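Local coordinates for protein lamina-associated polypeptide 2 isoforms alpha/zeta (Mus musculus, PDB 2V0X) that forms a dimer through a coiled-coil domain and serves as a component of the nuclear lamina, probably associating with lamin A and chromatin, at the interface of chains A and B. Coordinates in Å, arbitrary orientation; residue numbers count along the deposited sequence, not the author numbering. Chains: chain A/B, Lamina-associated polypeptide 2 isoforms alpha/zeta.

Contact 1: the interface of chains A and B. Residues chain A 35, 39, 43, 173-174, 176-177, 180-181; chain B 120-121, 124-125, 127-128, 176.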
# COMPACT_ATOMS: atom_id res chain seq x y z
N LEU A 35 14.85 0.62 10.60
CA LEU A 35 14.09 -0.32 9.79
C LEU A 35 14.56 -1.74 10.09
O LEU A 35 15.76 -2.03 10.07
CB LEU A 35 14.20 -0.00 8.30
CG LEU A 35 12.99 -0.54 7.53
CD1 LEU A 35 11.71 -0.10 8.23
CD2 LEU A 35 13.00 -0.04 6.11
N ILE A 39 12.36 -6.65 7.21
CA ILE A 39 11.55 -5.81 6.31
C ILE A 39 12.38 -5.47 5.07
O ILE A 39 11.91 -5.61 3.95
CB ILE A 39 11.04 -4.53 7.02
CG1 ILE A 39 9.97 -4.93 8.05
CG2 ILE A 39 10.43 -3.56 6.00
CD1 ILE A 39 9.47 -3.78 8.94
N VAL A 43 11.67 -6.46 1.09
CA VAL A 43 11.64 -5.47 0.02
C VAL A 43 12.66 -5.82 -1.08
O VAL A 43 12.32 -5.85 -2.26
CB VAL A 43 11.89 -4.05 0.60
CG1 VAL A 43 12.01 -3.03 -0.52
CG2 VAL A 43 10.74 -3.67 1.52
N ALA A 173 1.33 -7.58 9.04
CA ALA A 173 2.16 -6.41 8.81
C ALA A 173 3.23 -6.74 7.76
O ALA A 173 3.45 -5.96 6.82
CB ALA A 173 2.77 -5.90 10.13
N PHE A 174 3.84 -7.92 7.84
CA PHE A 174 4.83 -8.30 6.84
C PHE A 174 4.20 -8.51 5.46
O PHE A 174 4.83 -8.25 4.43
CB PHE A 174 5.66 -9.50 7.29
CG PHE A 174 6.76 -9.13 8.25
CD1 PHE A 174 6.53 -9.07 9.62
CD2 PHE A 174 8.01 -8.74 7.76
CE1 PHE A 174 7.52 -8.62 10.51
CE2 PHE A 174 9.01 -8.29 8.63
CZ PHE A 174 8.76 -8.23 10.01
N GLU A 176 1.68 -6.70 4.38
CA GLU A 176 1.47 -5.32 3.94
C GLU A 176 2.78 -4.82 3.33
O GLU A 176 2.79 -4.20 2.26
CB GLU A 176 1.07 -4.44 5.13
CG GLU A 176 0.72 -2.98 4.79
CD GLU A 176 -0.66 -2.79 4.17
OE1 GLU A 176 -1.47 -3.75 4.16
OE2 GLU A 176 -0.94 -1.67 3.71
N VAL A 177 3.90 -5.13 3.98
CA VAL A 177 5.21 -4.73 3.51
C VAL A 177 5.47 -5.29 2.12
O VAL A 177 5.87 -4.56 1.20
CB VAL A 177 6.35 -5.23 4.44
CG1 VAL A 177 7.70 -5.03 3.75
CG2 VAL A 177 6.32 -4.44 5.76
N SER A 180 3.48 -3.50 -0.51
CA SER A 180 4.06 -2.17 -0.77
C SER A 180 5.28 -2.27 -1.68
O SER A 180 5.43 -1.47 -2.60
CB SER A 180 4.49 -1.48 0.52
OG SER A 180 3.38 -1.03 1.24
N ALA A 181 6.12 -3.26 -1.41
CA ALA A 181 7.33 -3.51 -2.19
C ALA A 181 6.94 -3.81 -3.65
O ALA A 181 7.58 -3.31 -4.57
CB ALA A 181 8.15 -4.68 -1.59
N ALA B 120 2.74 3.49 3.27
CA ALA B 120 2.04 2.32 3.82
C ALA B 120 3.08 1.35 4.41
O ALA B 120 2.85 0.69 5.43
CB ALA B 120 1.24 1.64 2.72
N LEU B 121 4.26 1.32 3.80
CA LEU B 121 5.35 0.47 4.27
C LEU B 121 5.83 0.99 5.64
O LEU B 121 6.07 0.20 6.56
CB LEU B 121 6.49 0.50 3.25
CG LEU B 121 7.74 -0.38 3.17
CD1 LEU B 121 8.43 -0.50 4.50
CD2 LEU B 121 7.39 -1.72 2.61
N ALA B 124 3.29 -0.00 8.11
CA ALA B 124 3.36 -1.46 8.35
C ALA B 124 4.51 -1.82 9.26
O ALA B 124 4.37 -2.70 10.12
CB ALA B 124 3.45 -2.25 7.04
N ALA B 125 5.66 -1.17 9.04
CA ALA B 125 6.86 -1.40 9.85
C ALA B 125 6.54 -1.13 11.32
O ALA B 125 6.93 -1.88 12.21
CB ALA B 125 8.02 -0.49 9.38
N THR B 127 3.57 -1.16 12.62
CA THR B 127 2.57 -2.15 13.01
C THR B 127 3.26 -3.46 13.45
O THR B 127 2.85 -4.04 14.45
CB THR B 127 1.55 -2.40 11.88
OG1 THR B 127 0.82 -1.19 11.64
CG2 THR B 127 0.54 -3.47 12.28
N ALA B 128 4.30 -3.89 12.74
CA ALA B 128 4.99 -5.12 13.11
C ALA B 128 5.62 -4.94 14.50
O ALA B 128 5.43 -5.78 15.38
CB ALA B 128 6.06 -5.50 12.06
N GLU B 176 -3.30 2.85 6.83
CA GLU B 176 -2.84 1.98 5.74
C GLU B 176 -3.91 1.97 4.64
O GLU B 176 -3.60 2.05 3.45
CB GLU B 176 -2.62 0.54 6.23
CG GLU B 176 -1.61 0.42 7.35
CD GLU B 176 -1.40 -1.00 7.85
OE1 GLU B 176 -2.38 -1.68 8.21
OE2 GLU B 176 -0.23 -1.43 7.91
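Helix 152-196 of chain A packs against helix 100-146 of chain B, both with regular alpha-helical torsions, while helix 37-46 of chain A flanks the pair. Alanines on both sides bring the backbones close: A:Ala173 CB lies 3.6 Å from the carbonyl O of B:Ala124. B:Leu121 is the main projection. Its CG stands anti to the backbone N (chi1 -169°), which sends the two methyls across to chain A. The side chain crosses that of A:Val177 obliquely, CD2 lying 3.5 Å from CG1, and meets A:Val43 tip to tip, CD2 to CG2 at 4.0 Å; on the CD1 side it slides past A:Ile39, running in the opposite direction. The A:Ile39 CD1 tip instead reaches B:Ala125 CB at 3.6 Å. At the other flank A:Glu176, bent at chi2 (77°), lays its CG 3.6 Å from B:Ala124 CB. The side chains of A:Glu176 and B:Glu176 cross obliquely and their carboxylates stack, the planes 26° apart and the two OE2 atoms separated by 4.3 Å; this proximity of like charges may raise the pKa of one group. The patch thus runs from an outer short helix, through an apolar helix-helix seam, to the meeting of the two copies of helix 152-196 within the coiled coil.

Contact 2: the interface of chains A and B. Residues chain A 195-196, 198-201; chain B 84-85, 88-90.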
# COMPACT_ATOMS: atom_id res chain seq x y z
N TRP A 195 10.51 6.62 -19.36
CA TRP A 195 11.70 7.43 -19.63
C TRP A 195 12.53 6.99 -20.84
O TRP A 195 13.31 7.78 -21.36
CB TRP A 195 12.57 7.53 -18.36
CG TRP A 195 12.03 8.50 -17.37
CD1 TRP A 195 11.07 8.26 -16.42
CD2 TRP A 195 12.33 9.90 -17.29
NE1 TRP A 195 10.74 9.43 -15.77
CE2 TRP A 195 11.50 10.45 -16.29
CE3 TRP A 195 13.21 10.74 -17.99
CZ2 TRP A 195 11.53 11.82 -15.96
CZ3 TRP A 195 13.25 12.09 -17.66
CH2 TRP A 195 12.41 12.62 -16.65
N LEU A 196 12.34 5.75 -21.29
CA LEU A 196 13.05 5.21 -22.44
C LEU A 196 12.22 5.23 -23.73
O LEU A 196 12.74 4.92 -24.80
CB LEU A 196 13.42 3.75 -22.18
CG LEU A 196 14.33 3.47 -20.98
CD1 LEU A 196 14.57 1.97 -20.86
CD2 LEU A 196 15.64 4.23 -21.15
N ASP A 198 11.08 7.53 -25.84
CA ASP A 198 11.40 8.41 -26.97
C ASP A 198 12.84 8.45 -27.46
O ASP A 198 13.11 9.01 -28.52
CB ASP A 198 10.90 9.83 -26.71
CG ASP A 198 9.38 9.93 -26.69
OD1 ASP A 198 8.84 10.70 -25.87
OD2 ASP A 198 8.72 9.24 -27.51
N CYS A 199 13.77 7.89 -26.69
CA CYS A 199 15.16 7.89 -27.12
C CYS A 199 15.38 6.76 -28.13
O CYS A 199 14.58 5.83 -28.23
CB CYS A 199 16.10 7.77 -25.92
SG CYS A 199 16.08 6.17 -25.13
N LYS A 200 16.47 6.86 -28.88
CA LYS A 200 16.79 5.87 -29.89
C LYS A 200 17.91 4.93 -29.50
O LYS A 200 19.09 5.21 -29.73
CB LYS A 200 17.11 6.55 -31.22
CG LYS A 200 15.87 7.05 -31.95
CD LYS A 200 14.87 5.91 -32.18
CE LYS A 200 15.49 4.77 -32.99
NZ LYS A 200 14.58 3.59 -33.07
N ILE A 201 17.53 3.83 -28.86
CA ILE A 201 18.47 2.81 -28.42
C ILE A 201 17.81 1.48 -28.79
O ILE A 201 16.58 1.38 -28.85
CB ILE A 201 18.71 2.86 -26.90
CG1 ILE A 201 18.87 4.30 -26.42
CG2 ILE A 201 20.00 2.10 -26.57
CD1 ILE A 201 18.91 4.45 -24.91
N PHE B 84 22.52 10.22 -21.18
CA PHE B 84 22.54 9.24 -22.25
C PHE B 84 21.21 9.22 -23.03
O PHE B 84 21.20 9.17 -24.26
CB PHE B 84 22.84 7.84 -21.70
CG PHE B 84 23.04 6.80 -22.77
CD1 PHE B 84 24.18 6.81 -23.57
CD2 PHE B 84 22.09 5.80 -22.97
CE1 PHE B 84 24.37 5.85 -24.56
CE2 PHE B 84 22.27 4.83 -23.96
CZ PHE B 84 23.41 4.85 -24.76
N ILE B 85 20.10 9.24 -22.30
CA ILE B 85 18.78 9.23 -22.91
C ILE B 85 18.60 10.48 -23.78
O ILE B 85 18.13 10.39 -24.91
CB ILE B 85 17.64 9.19 -21.84
CG1 ILE B 85 17.70 7.88 -21.05
CG2 ILE B 85 16.27 9.37 -22.49
CD1 ILE B 85 16.60 7.72 -20.00
N ALA B 88 20.48 10.43 -26.96
CA ALA B 88 19.86 9.47 -27.87
C ALA B 88 18.45 9.94 -28.28
O ALA B 88 17.72 9.21 -28.94
CB ALA B 88 19.82 8.09 -27.23
N THR B 89 18.05 11.15 -27.88
CA THR B 89 16.73 11.66 -28.25
C THR B 89 16.83 12.67 -29.39
O THR B 89 17.35 13.78 -29.21
CB THR B 89 16.00 12.30 -27.03
OG1 THR B 89 15.88 11.33 -25.98
CG2 THR B 89 14.60 12.80 -27.42
N PRO B 90 16.36 12.30 -30.59
CA PRO B 90 16.40 13.16 -31.78
C PRO B 90 15.47 14.37 -31.63
O PRO B 90 14.44 14.28 -30.97
CB PRO B 90 15.89 12.23 -32.89
CG PRO B 90 16.17 10.85 -32.36
CD PRO B 90 15.78 10.99 -30.92
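A main-chain hydrogen bond joins the chains: A:Lys200 N donates to the carbonyl O of B:Ala88 at 2.7 Å. It is fairly straight at the hydrogen (157°), but the donor stands above the carbonyl plane, 33° out of it. Because backbone groups make this bond, it depends on the path of the two loops more than on side-chain identity. Within chain B, the B:Thr89 hydroxyl OG1 bonds to B:Ile85 O at 2.7 Å and ties the loop back to the end of helix 79-87. OG1 sits anti to its own carbonyl carbon (chi1 -58°), on the side facing A:Cys199, whose CB is 3.6 Å away. A van der Waals contact with a polar atom comes from B:Ile85, whose CG2 approaches the carbonyl O of A:Trp195 at 3.5 Å near the end of helix 152-196. The remaining contacts are apolar. B:Ile85 CD1 meets A:Leu196 CD2 at 3.8 Å, the two side chains crossing at about a right angle. A:Ile201 comes obliquely to B:Phe84, its CD1 tip touching ring atom CE2 at 3.5 Å. The A:Lys200 chain, bent at chi2 and chi3, crosses B:Pro90 nearly perpendicularly and rests CG on the proline CG at 3.8 Å. By pairing the segment after one chain's long helix with a short helix and loop of the other, the site fastens peripheral parts of the dimer together.

Contact 3: the interface of chains A and B. Residues chain A 71-72, 114, 117-118, 120-121; chain B 39, 43, 47, 177, 180-181, 183-184.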
# COMPACT_ATOMS: atom_id res chain seq x y z
N ILE A 71 -14.98 -2.43 -5.68
CA ILE A 71 -14.06 -1.33 -5.41
C ILE A 71 -12.58 -1.74 -5.36
O ILE A 71 -11.70 -0.93 -5.62
CB ILE A 71 -14.50 -0.62 -4.12
CG1 ILE A 71 -15.56 0.43 -4.46
CG2 ILE A 71 -13.32 -0.04 -3.35
CD1 ILE A 71 -16.13 1.15 -3.26
N LEU A 72 -12.32 -3.02 -5.08
CA LEU A 72 -10.95 -3.53 -5.01
C LEU A 72 -10.41 -4.00 -6.35
O LEU A 72 -9.20 -4.06 -6.55
CB LEU A 72 -10.85 -4.69 -4.01
CG LEU A 72 -11.11 -4.38 -2.53
CD1 LEU A 72 -11.25 -5.68 -1.77
CD2 LEU A 72 -9.98 -3.56 -1.93
N TYR A 114 -2.23 -0.58 -8.81
CA TYR A 114 -3.58 -0.58 -8.25
C TYR A 114 -3.85 -1.91 -7.53
O TYR A 114 -4.36 -1.93 -6.42
CB TYR A 114 -4.63 -0.39 -9.36
CG TYR A 114 -6.06 -0.15 -8.87
CD1 TYR A 114 -6.61 1.13 -8.88
CD2 TYR A 114 -6.84 -1.20 -8.35
CE1 TYR A 114 -7.91 1.37 -8.39
CE2 TYR A 114 -8.14 -0.97 -7.85
CZ TYR A 114 -8.66 0.31 -7.87
OH TYR A 114 -9.92 0.57 -7.37
N ALA A 117 -1.90 -2.24 -4.24
CA ALA A 117 -2.49 -1.36 -3.24
C ALA A 117 -3.85 -1.88 -2.73
O ALA A 117 -4.20 -1.69 -1.56
CB ALA A 117 -2.66 0.05 -3.83
N ALA A 118 -4.63 -2.47 -3.64
CA ALA A 118 -5.95 -3.04 -3.29
C ALA A 118 -5.74 -4.19 -2.30
O ALA A 118 -6.44 -4.31 -1.31
CB ALA A 118 -6.68 -3.55 -4.56
N ALA A 120 -3.14 -4.61 -0.29
CA ALA A 120 -2.69 -4.02 0.97
C ALA A 120 -3.91 -3.50 1.73
O ALA A 120 -3.99 -3.59 2.97
CB ALA A 120 -1.72 -2.85 0.69
N LEU A 121 -4.87 -2.95 1.01
CA LEU A 121 -6.07 -2.45 1.65
C LEU A 121 -6.90 -3.59 2.23
O LEU A 121 -7.44 -3.48 3.33
CB LEU A 121 -6.86 -1.61 0.66
CG LEU A 121 -8.30 -1.12 0.83
CD1 LEU A 121 -8.76 -1.02 2.25
CD2 LEU A 121 -8.42 0.22 0.10
N ILE B 39 -14.33 1.97 6.71
CA ILE B 39 -13.32 1.71 5.69
C ILE B 39 -13.79 2.27 4.33
O ILE B 39 -13.03 2.97 3.65
CB ILE B 39 -13.01 0.20 5.60
CG1 ILE B 39 -12.35 -0.27 6.91
CG2 ILE B 39 -12.09 -0.11 4.43
CD1 ILE B 39 -12.00 -1.73 6.91
N VAL B 43 -12.04 5.41 1.93
CA VAL B 43 -11.67 5.17 0.54
C VAL B 43 -12.43 6.17 -0.37
O VAL B 43 -11.81 6.86 -1.18
CB VAL B 43 -11.96 3.70 0.11
CG1 VAL B 43 -11.70 3.51 -1.37
CG2 VAL B 43 -11.09 2.73 0.91
N TRP B 47 -11.10 9.33 -2.88
CA TRP B 47 -11.42 9.21 -4.30
C TRP B 47 -12.20 10.38 -4.89
O TRP B 47 -12.40 10.43 -6.10
CB TRP B 47 -12.12 7.89 -4.57
CG TRP B 47 -11.20 6.73 -4.48
CD1 TRP B 47 -9.84 6.75 -4.21
CD2 TRP B 47 -11.54 5.35 -4.69
NE1 TRP B 47 -9.33 5.48 -4.24
CE2 TRP B 47 -10.34 4.60 -4.53
CE3 TRP B 47 -12.73 4.68 -5.00
CZ2 TRP B 47 -10.32 3.20 -4.67
CZ3 TRP B 47 -12.70 3.29 -5.15
CH2 TRP B 47 -11.50 2.56 -4.98
N VAL B 177 -5.17 1.89 5.06
CA VAL B 177 -6.30 1.89 4.14
C VAL B 177 -6.29 3.22 3.35
O VAL B 177 -6.50 3.24 2.14
CB VAL B 177 -7.66 1.74 4.92
CG1 VAL B 177 -8.88 2.06 4.00
CG2 VAL B 177 -7.81 0.31 5.45
N SER B 180 -3.45 3.27 0.80
CA SER B 180 -3.80 2.37 -0.30
C SER B 180 -4.81 3.02 -1.24
O SER B 180 -4.71 2.87 -2.46
CB SER B 180 -4.39 1.05 0.24
OG SER B 180 -3.41 0.29 0.94
N ALA B 181 -5.77 3.75 -0.68
CA ALA B 181 -6.79 4.42 -1.47
C ALA B 181 -6.15 5.50 -2.34
O ALA B 181 -6.51 5.64 -3.50
CB ALA B 181 -7.88 5.02 -0.57
N ALA B 183 -3.02 5.50 -3.44
CA ALA B 183 -2.26 4.80 -4.47
C ALA B 183 -3.19 4.39 -5.61
O ALA B 183 -2.86 4.55 -6.78
CB ALA B 183 -1.57 3.57 -3.89
N MSE B 184 -4.33 3.82 -5.25
CA MSE B 184 -5.34 3.39 -6.20
C MSE B 184 -5.86 4.60 -6.99
O MSE B 184 -6.08 4.52 -8.19
CB MSE B 184 -6.48 2.68 -5.47
CG MSE B 184 -6.11 1.27 -4.97
SE MSE B 184 -7.16 0.72 -3.43
CE MSE B 184 -8.64 -0.11 -4.32
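B:Met184, a selenomethionine, lies obliquely across one face of the A:Tyr114 ring, with CG over the ring centre at 3.8 Å from the centroid in a CH-pi contact. Its CG is anti to the carbonyl carbon (chi1 -74°), and a bend at chi3 (90°) turns CE to the phenol end, 3.4 Å from A:Tyr114 OH. The phenol is anchored in its own chain: OH donates to A:Ile71 O at 2.9 Å, in the carbonyl plane, linking helix 100-146 to helix 66-72. The side chains of B:Trp47 and A:Tyr114 cross at about a right angle, bringing CH2 within 3.5 Å of OH. The indole is held by NE1 donating to B:Ala181 O at 2.9 Å, the acceptor lying close to the ring plane, while B:Val43 CG1 covers one face; A:Ile71 CG2 touches CH2 from across the interface. A phenylalanine in place of A:Tyr114 would lose the hydroxyl bond to A:Ile71 and would probably loosen the ring and the shelf it offers to B:Met184. Farther along, A:Leu121, with CG anti to the backbone N (chi1 167°), crosses B:Val177 obliquely, CD1 to CG1 at 3.5 Å. Its other methyl, CD2, meets B:Val43 CG2 tip to tip at 3.8 Å, and the A:Leu121 side chain crosses B:Met184 at about a right angle, CD2 near SE. The site locks long and short helices of both chains into the dimer by interlocking apolar side chains.

Contacts 1 and 3 lie about 15 Å apart between the centres of their C-alpha atoms, and they use the two long helices with the chains exchanged: helix 152-196 of one chain against helix 100-146 of the other. Residues 39, 43, 120, 121, 177, 180 and 181 serve in both, because the two patches are overlapping, chain-exchanged parts of one two-fold symmetric interface. Contact 2 is remote, with centres about 36 Å from contact 1 and 35 Å from contact 3, yet helix 152-196 of chain A runs from contact 1 to its edge. Central helix packing and a distant peripheral clasp thus hold the same dimer at well-separated points.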